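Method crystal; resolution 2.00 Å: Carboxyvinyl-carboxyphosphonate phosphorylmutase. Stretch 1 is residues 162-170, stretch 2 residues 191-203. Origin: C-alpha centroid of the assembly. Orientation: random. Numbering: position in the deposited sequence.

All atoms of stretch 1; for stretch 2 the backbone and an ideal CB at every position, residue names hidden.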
ATOM      1  N   ILE A 162      -1.098 -25.798  -4.558  1.00 22.39           N
ATOM      2  CA  ILE A 162      -1.757 -25.660  -3.270  1.00 21.86           C
ATOM      3  C   ILE A 162      -0.835 -25.912  -2.099  1.00 23.25           C
ATOM      4  O   ILE A 162      -0.242 -26.984  -1.979  1.00 25.95           O
ATOM      5  CB  ILE A 162      -2.928 -26.628  -3.121  1.00 23.51           C
ATOM      6  CG1 ILE A 162      -3.911 -26.469  -4.276  1.00 24.62           C
ATOM      7  CG2 ILE A 162      -3.620 -26.388  -1.796  1.00 16.86           C
ATOM      8  CD1 ILE A 162      -5.054 -27.447  -4.219  1.00 24.07           C
ATOM      9  N   VAL A 163      -0.729 -24.919  -1.225  1.00 21.88           N
ATOM     10  CA  VAL A 163      -0.058 -25.100   0.050  1.00 23.12           C
ATOM     11  C   VAL A 163      -1.114 -25.176   1.145  1.00 24.49           C
ATOM     12  O   VAL A 163      -1.975 -24.305   1.243  1.00 23.59           O
ATOM     13  CB  VAL A 163       0.918 -23.945   0.344  1.00 26.71           C
ATOM     14  CG1 VAL A 163       1.482 -24.069   1.748  1.00 29.36           C
ATOM     15  CG2 VAL A 163       2.035 -23.921  -0.689  1.00 23.64           C
ATOM     16  N   ALA A 164      -1.061 -26.229   1.956  1.00 22.81           N
ATOM     17  CA  ALA A 164      -2.034 -26.407   3.028  1.00 23.89           C
ATOM     18  C   ALA A 164      -1.428 -26.125   4.400  1.00 22.38           C
ATOM     19  O   ALA A 164      -0.422 -26.721   4.782  1.00 22.10           O
ATOM     20  CB  ALA A 164      -2.627 -27.808   2.983  1.00 25.24           C
ATOM     21  N   ARG A 165      -2.049 -25.214   5.140  1.00 22.27           N
ATOM     22  CA  ARG A 165      -1.581 -24.875   6.475  1.00 20.65           C
ATOM     23  C   ARG A 165      -2.372 -25.619   7.536  1.00 24.24           C
ATOM     24  O   ARG A 165      -3.592 -25.728   7.448  1.00 25.68           O
ATOM     25  CB  ARG A 165      -1.697 -23.374   6.724  1.00 16.29           C
ATOM     26  CG  ARG A 165      -1.243 -22.961   8.111  1.00 19.51           C
ATOM     27  CD  ARG A 165      -1.796 -21.608   8.498  1.00 23.53           C
ATOM     28  NE  ARG A 165      -1.319 -21.185   9.807  1.00 26.95           N
ATOM     29  CZ  ARG A 165      -0.717 -20.025  10.039  1.00 31.64           C
ATOM     30  NH1 ARG A 165      -0.527 -19.166   9.048  1.00 31.43           N
ATOM     31  NH2 ARG A 165      -0.313 -19.719  11.264  1.00 37.71           N
ATOM     32  N   THR A 166      -1.678 -26.135   8.542  1.00 23.33           N
ATOM     33  CA  THR A 166      -2.359 -26.765   9.664  1.00 22.24           C
ATOM     34  C   THR A 166      -1.846 -26.216  10.994  1.00 23.24           C
ATOM     35  O   THR A 166      -0.642 -26.081  11.202  1.00 23.55           O
ATOM     36  CB  THR A 166      -2.257 -28.310   9.613  1.00 20.84           C
ATOM     37  OG1 THR A 166      -2.902 -28.873  10.760  1.00 22.31           O
ATOM     38  CG2 THR A 166      -0.806 -28.765   9.570  1.00 19.37           C
ATOM     39  N   ASP A 167      -2.772 -25.869  11.883  1.00 26.01           N
ATOM     40  CA  ASP A 167      -2.409 -25.376  13.206  1.00 24.67           C
ATOM     41  C   ASP A 167      -2.593 -26.460  14.258  1.00 20.66           C
ATOM     42  O   ASP A 167      -2.747 -26.164  15.440  1.00 21.15           O
ATOM     43  CB  ASP A 167      -3.246 -24.149  13.576  1.00 26.27           C
ATOM     44  CG  ASP A 167      -2.789 -22.893  12.862  1.00 30.71           C
ATOM     45  OD1 ASP A 167      -2.032 -22.110  13.467  1.00 30.87           O
ATOM     46  OD2 ASP A 167      -3.189 -22.689  11.697  1.00 35.94           O
ATOM     47  N   ALA A 168      -2.556 -27.714  13.815  1.00 22.15           N
ATOM     48  CA  ALA A 168      -2.890 -28.859  14.666  1.00 21.21           C
ATOM     49  C   ALA A 168      -1.824 -29.238  15.694  1.00 21.17           C
ATOM     50  O   ALA A 168      -2.132 -29.903  16.677  1.00 20.12           O
ATOM     51  CB  ALA A 168      -3.249 -30.068  13.812  1.00 17.21           C
ATOM     52  N   ARG A 169      -0.582 -28.824  15.471  1.00 22.63           N
ATOM     53  CA  ARG A 169       0.491 -29.128  16.413  1.00 18.47           C
ATOM     54  C   ARG A 169       0.205 -28.589  17.812  1.00 21.03           C
ATOM     55  O   ARG A 169       0.216 -29.337  18.793  1.00 21.28           O
ATOM     56  CB  ARG A 169       1.824 -28.572  15.918  1.00 18.12           C
ATOM     57  CG  ARG A 169       2.963 -28.745  16.909  1.00 23.92           C
ATOM     58  CD  ARG A 169       3.161 -30.208  17.235  1.00 24.02           C
ATOM     59  NE  ARG A 169       4.149 -30.436  18.286  1.00 26.03           N
ATOM     60  CZ  ARG A 169       3.871 -30.446  19.585  1.00 21.17           C
ATOM     61  NH1 ARG A 169       2.635 -30.222  20.007  1.00 20.07           N
ATOM     62  NH2 ARG A 169       4.835 -30.672  20.463  1.00 21.89           N
ATOM     63  N   GLY A 170      -0.067 -27.293  17.897  1.00 18.91           N
ATOM     64  CA  GLY A 170      -0.205 -26.629  19.178  1.00 21.29           C
ATOM     65  C   GLY A 170      -1.547 -26.808  19.859  1.00 29.34           C
ATOM     66  O   GLY A 170      -1.754 -26.306  20.963  1.00 31.76           O
ATOM     67  N   UNK A 191       2.044 -29.035  -1.015  1.00 21.16           N
ATOM     68  CA  UNK A 191       3.012 -28.636   0.000  1.00 22.97           C
ATOM     69  C   UNK A 191       2.329 -28.402   1.343  1.00 21.98           C
ATOM     70  O   UNK A 191       1.133 -28.119   1.391  1.00 23.40           O
ATOM     71  CB  UNK A 191       3.757 -27.374  -0.440  1.00 22.97           C
ATOM     72  N   UNK A 192       3.091 -28.512   2.427  1.00 19.35           N
ATOM     73  CA  UNK A 192       2.536 -28.321   3.766  1.00 22.02           C
ATOM     74  C   UNK A 192       3.216 -27.201   4.565  1.00 23.59           C
ATOM     75  O   UNK A 192       4.439 -27.080   4.582  1.00 26.31           O
ATOM     76  CB  UNK A 192       2.640 -29.632   4.548  1.00 22.02           C
ATOM     77  N   UNK A 193       2.388 -26.386   5.213  1.00 21.18           N
ATOM     78  CA  UNK A 193       2.814 -25.341   6.132  1.00 20.47           C
ATOM     79  C   UNK A 193       2.409 -25.820   7.530  1.00 23.31           C
ATOM     80  O   UNK A 193       1.257 -25.661   7.932  1.00 28.37           O
ATOM     81  CB  UNK A 193       2.195 -23.985   5.786  1.00 20.47           C
ATOM     82  N   UNK A 194       3.360 -26.402   8.279  1.00 21.21           N
ATOM     83  CA  UNK A 194       3.108 -26.882   9.640  1.00 20.29           C
ATOM     84  C   UNK A 194       3.377 -25.794  10.668  1.00 19.27           C
ATOM     85  O   UNK A 194       4.519 -25.626  11.099  1.00 21.79           O
ATOM     86  CB  UNK A 194       3.971 -28.109   9.942  1.00 20.29           C
ATOM     87  N   UNK A 195       2.337 -25.071  11.060  1.00 17.11           N
ATOM     88  CA  UNK A 195       2.499 -23.960  11.988  1.00 20.71           C
ATOM     89  C   UNK A 195       3.021 -24.387  13.356  1.00 22.82           C
ATOM     90  O   UNK A 195       2.487 -25.301  13.992  1.00 24.46           O
ATOM     91  CB  UNK A 195       1.162 -23.235  12.158  1.00 20.71           C
ATOM     92  N   UNK A 196       4.084 -23.716  13.786  1.00 23.52           N
ATOM     93  CA  UNK A 196       4.618 -23.867  15.130  1.00 23.06           C
ATOM     94  C   UNK A 196       4.966 -25.299  15.505  1.00 22.05           C
ATOM     95  O   UNK A 196       4.467 -25.814  16.504  1.00 21.42           O
ATOM     96  CB  UNK A 196       3.610 -23.315  16.140  1.00 23.06           C
ATOM     97  N   UNK A 197       5.805 -25.946  14.706  1.00 19.15           N
ATOM     98  CA  UNK A 197       6.474 -27.146  15.183  1.00 19.11           C
ATOM     99  C   UNK A 197       7.523 -26.643  16.162  1.00 19.08           C
ATOM    100  O   UNK A 197       7.997 -25.519  16.037  1.00 19.78           O
ATOM    101  CB  UNK A 197       7.083 -27.971  14.048  1.00 19.11           C
ATOM    102  N   UNK A 198       7.882 -27.462  17.142  1.00 20.93           N
ATOM    103  CA  UNK A 198       8.532 -26.926  18.334  1.00 23.35           C
ATOM    104  C   UNK A 198      10.030 -27.179  18.505  1.00 28.64           C
ATOM    105  O   UNK A 198      10.609 -26.764  19.509  1.00 34.26           O
ATOM    106  CB  UNK A 198       7.817 -27.497  19.560  1.00 23.35           C
ATOM    107  N   UNK A 199      10.663 -27.833  17.536  1.00 24.92           N
ATOM    108  CA  UNK A 199      12.087 -28.126  17.656  1.00 23.50           C
ATOM    109  C   UNK A 199      12.709 -28.642  16.373  1.00 26.62           C
ATOM    110  O   UNK A 199      12.013 -28.979  15.418  1.00 27.52           O
ATOM    111  CB  UNK A 199      12.311 -29.150  18.771  1.00 23.50           C
ATOM    112  N   UNK A 200      14.036 -28.713  16.378  1.00 28.01           N
ATOM    113  CA  UNK A 200      14.781 -29.325  15.294  1.00 28.35           C
ATOM    114  C   UNK A 200      14.308 -30.745  14.992  1.00 28.15           C
ATOM    115  O   UNK A 200      14.104 -31.106  13.832  1.00 26.40           O
ATOM    116  CB  UNK A 200      16.273 -29.335  15.632  1.00 28.35           C
ATOM    117  N   UNK A 201      14.112 -31.538  16.040  1.00 24.57           N
ATOM    118  CA  UNK A 201      13.696 -32.925  15.868  1.00 26.96           C
ATOM    119  C   UNK A 201      12.275 -33.031  15.327  1.00 23.96           C
ATOM    120  O   UNK A 201      11.959 -33.968  14.604  1.00 24.94           O
ATOM    121  CB  UNK A 201      13.802 -33.674  17.198  1.00 26.96           C
ATOM    122  N   UNK A 202      11.420 -32.073  15.669  1.00 23.43           N
ATOM    123  CA  UNK A 202      10.051 -32.093  15.172  1.00 22.29           C
ATOM    124  C   UNK A 202      10.009 -31.742  13.695  1.00 20.39           C
ATOM    125  O   UNK A 202       9.219 -32.298  12.937  1.00 22.70           O
ATOM    126  CB  UNK A 202       9.175 -31.126  15.971  1.00 22.29           C
ATOM    127  N   UNK A 203      10.879 -30.822  13.289  1.00 19.28           N
ATOM    128  CA  UNK A 203      10.967 -30.428  11.888  1.00 18.94           C
ATOM    129  C   UNK A 203      11.372 -31.642  11.061  1.00 19.22           C
ATOM    130  O   UNK A 203      10.663 -32.042  10.136  1.00 23.23           O
ATOM    131  CB  UNK A 203      11.961 -29.280  11.698  1.00 18.94           C
TER

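Strand 162-166 and positions 191-194 run parallel in register, 163 with 191 through 166 with 194, and each pair puts its side chains on the same face of the sheet.

Position 191 has its CB on the sheet face of Val163 and Arg165, 3.9 Å from Val163 CG2. A small or modest apolar side chain suits it. It is Ala191, and its CB packs on that methyl. Its O accepts from Ala164 N at 3.0 Å.

Position 192 turns to the face of Ala164 and Thr166. Ala164 offers only a methyl, which leaves room for a longer apolar side chain. Ile192 fills it, CD1 reaching 3.9 Å from Ala164 CB.

Position 193 returns to the face of Val163 and Arg165. Its ideal CB lies 4.1 Å from Val163 CG1, and the extended Arg165 runs alongside. A large apolar or aromatic side chain would suit. Phe193 lays one ring face against Arg165, with Arg165 CG 4.0 Å from the centroid of the Phe193 ring, a CH-pi contact. Phe193 N donates to Ala164 O (2.9 Å), and Phe193 O accepts from Thr166 N (3.0 Å).

Position 194 has phi -90° and no hydrogen bond from its N to stretch 1. Its ideal CB is 4.8 Å from Thr166 CG2. Several residues would fit, proline among them. Pro194 is found.

Position 195 points toward stretch 1. Its N donates to Thr166 O at 3.1 Å. Arg165 NH2 is 3.9 Å from the ideal CB, which favours an acid, though Asp167 OD1 at 3.6 Å from that CB brings like charge. Glu195 places OE1 3.1 Å from Arg165 NH2. The oxygen lies well out of the guanidinium plane, so this salt bridge rests on charge alone. Its O accepts from two waters.

Position 196 has phi/psi 56/56°, a left-handed turn that favours Gly, Asn or Asp. It is nonetheless Ala196.

Position 197 points away, but a long apolar side chain could turn back to Arg169. Leu197 CD2 comes within 4.0 Å of Arg169 CG.

Position 198 faces the Arg169 guanidinium; a polar or acidic side chain would suit. Gln198 lies over one guanidinium face without hydrogen bonding to it.

Position 199, just before a helix, suits Ser, Thr, Asp or Asn. Ser199 OG caps it, accepting from the N of 202.

At 200, 201 and 203 stretch 1 sets no preference and most helix-compatible side chains suit; they are Glu200, Glu201 and Phe203.

Position 202 points toward Arg169, so a long acid suits best, with Gln a neutral alternative. Glu202 forms a two-pronged salt bridge: OE1 accepts from Arg169 NE (3.0 Å), OE2 from Arg169 NH2 (2.9 Å).

Stretch 2 (191-203) AIFPEALQSEEEF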
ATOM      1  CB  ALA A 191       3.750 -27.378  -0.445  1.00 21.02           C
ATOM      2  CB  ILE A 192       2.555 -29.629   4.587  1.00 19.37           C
ATOM      3  CG1 ILE A 192       1.729 -30.709   3.890  1.00 20.11           C
ATOM      4  CG2 ILE A 192       1.998 -29.399   5.975  1.00 18.71           C
ATOM      5  CD1 ILE A 192       0.253 -30.378   3.787  1.00 16.39           C
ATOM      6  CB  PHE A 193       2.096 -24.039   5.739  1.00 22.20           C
ATOM      7  CG  PHE A 193       2.335 -22.854   6.661  1.00 24.81           C
ATOM      8  CD1 PHE A 193       3.070 -22.952   7.833  1.00 28.13           C
ATOM      9  CD2 PHE A 193       1.791 -21.623   6.331  1.00 22.52           C
ATOM     10  CE1 PHE A 193       3.246 -21.855   8.651  1.00 30.96           C
ATOM     11  CE2 PHE A 193       1.973 -20.522   7.141  1.00 26.30           C
ATOM     12  CZ  PHE A 193       2.697 -20.639   8.301  1.00 29.42           C
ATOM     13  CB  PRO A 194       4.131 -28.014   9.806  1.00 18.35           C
ATOM     14  CG  PRO A 194       5.093 -27.892   8.631  1.00 17.98           C
ATOM     15  CD  PRO A 194       4.753 -26.644   7.881  1.00 20.63           C
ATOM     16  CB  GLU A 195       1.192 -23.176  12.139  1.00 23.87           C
ATOM     17  CG  GLU A 195       1.172 -22.221  13.334  1.00 29.70           C
ATOM     18  CD  GLU A 195       2.051 -20.995  13.147  1.00 32.62           C
ATOM     19  OE1 GLU A 195       2.552 -20.774  12.025  1.00 34.14           O
ATOM     20  OE2 GLU A 195       2.233 -20.242  14.127  1.00 32.58           O
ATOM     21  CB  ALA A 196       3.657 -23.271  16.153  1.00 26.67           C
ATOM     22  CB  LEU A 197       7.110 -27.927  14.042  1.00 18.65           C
ATOM     23  CG  LEU A 197       6.180 -28.527  12.992  1.00 16.87           C
ATOM     24  CD1 LEU A 197       7.011 -29.217  11.929  1.00 17.12           C
ATOM     25  CD2 LEU A 197       5.205 -29.497  13.630  1.00 16.91           C
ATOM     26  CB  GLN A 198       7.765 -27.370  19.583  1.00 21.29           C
ATOM     27  CG  GLN A 198       6.340 -26.840  19.614  1.00 21.46           C
ATOM     28  CD  GLN A 198       5.527 -27.395  20.758  1.00 23.07           C
ATOM     29  OE1 GLN A 198       6.073 -27.949  21.708  1.00 24.82           O
ATOM     30  NE2 GLN A 198       4.212 -27.250  20.673  1.00 25.21           N
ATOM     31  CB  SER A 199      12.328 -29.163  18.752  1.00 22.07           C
ATOM     32  OG  SER A 199      11.780 -30.415  18.383  1.00 22.23           O
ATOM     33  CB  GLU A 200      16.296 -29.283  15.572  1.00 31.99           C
ATOM     34  CG  GLU A 200      17.154 -30.096  14.591  1.00 33.47           C
ATOM     35  CD  GLU A 200      18.470 -29.413  14.226  1.00 34.31           C
ATOM     36  OE1 GLU A 200      19.307 -30.051  13.551  1.00 36.85           O
ATOM     37  OE2 GLU A 200      18.668 -28.239  14.604  1.00 35.28           O
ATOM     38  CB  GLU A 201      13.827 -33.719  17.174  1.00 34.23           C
ATOM     39  CG  GLU A 201      12.718 -33.479  18.188  1.00 41.39           C
ATOM     40  CD  GLU A 201      12.270 -34.755  18.884  1.00 47.28           C
ATOM     41  OE1 GLU A 201      12.956 -35.791  18.739  1.00 49.22           O
ATOM     42  OE2 GLU A 201      11.226 -34.725  19.570  1.00 47.84           O
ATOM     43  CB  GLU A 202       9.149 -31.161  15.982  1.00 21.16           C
ATOM     44  CG  GLU A 202       8.860 -31.680  17.383  1.00 24.68           C
ATOM     45  CD  GLU A 202       7.663 -31.013  18.038  1.00 24.81           C
ATOM     46  OE1 GLU A 202       6.995 -30.195  17.375  1.00 22.79           O
ATOM     47  OE2 GLU A 202       7.390 -31.314  19.219  1.00 23.46           O
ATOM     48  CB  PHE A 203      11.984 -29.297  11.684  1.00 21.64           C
ATOM     49  CG  PHE A 203      11.638 -28.014  12.405  1.00 25.86           C
ATOM     50  CD1 PHE A 203      10.396 -27.817  12.966  1.00 28.83           C
ATOM     51  CD2 PHE A 203      12.561 -26.993  12.497  1.00 28.75           C
ATOM     52  CE1 PHE A 203      10.107 -26.635  13.617  1.00 28.15           C
ATOM     53  CE2 PHE A 203      12.277 -25.822  13.146  1.00 29.05           C
ATOM     54  CZ  PHE A 203      11.043 -25.642  13.707  1.00 26.06           C
TER
HETATM   55  O   HOH W   1       0.835 -27.496  12.998  1.00 22.82           O
HETATM   56  O   HOH W   2      -0.076 -25.274  15.627  1.00 23.47           O
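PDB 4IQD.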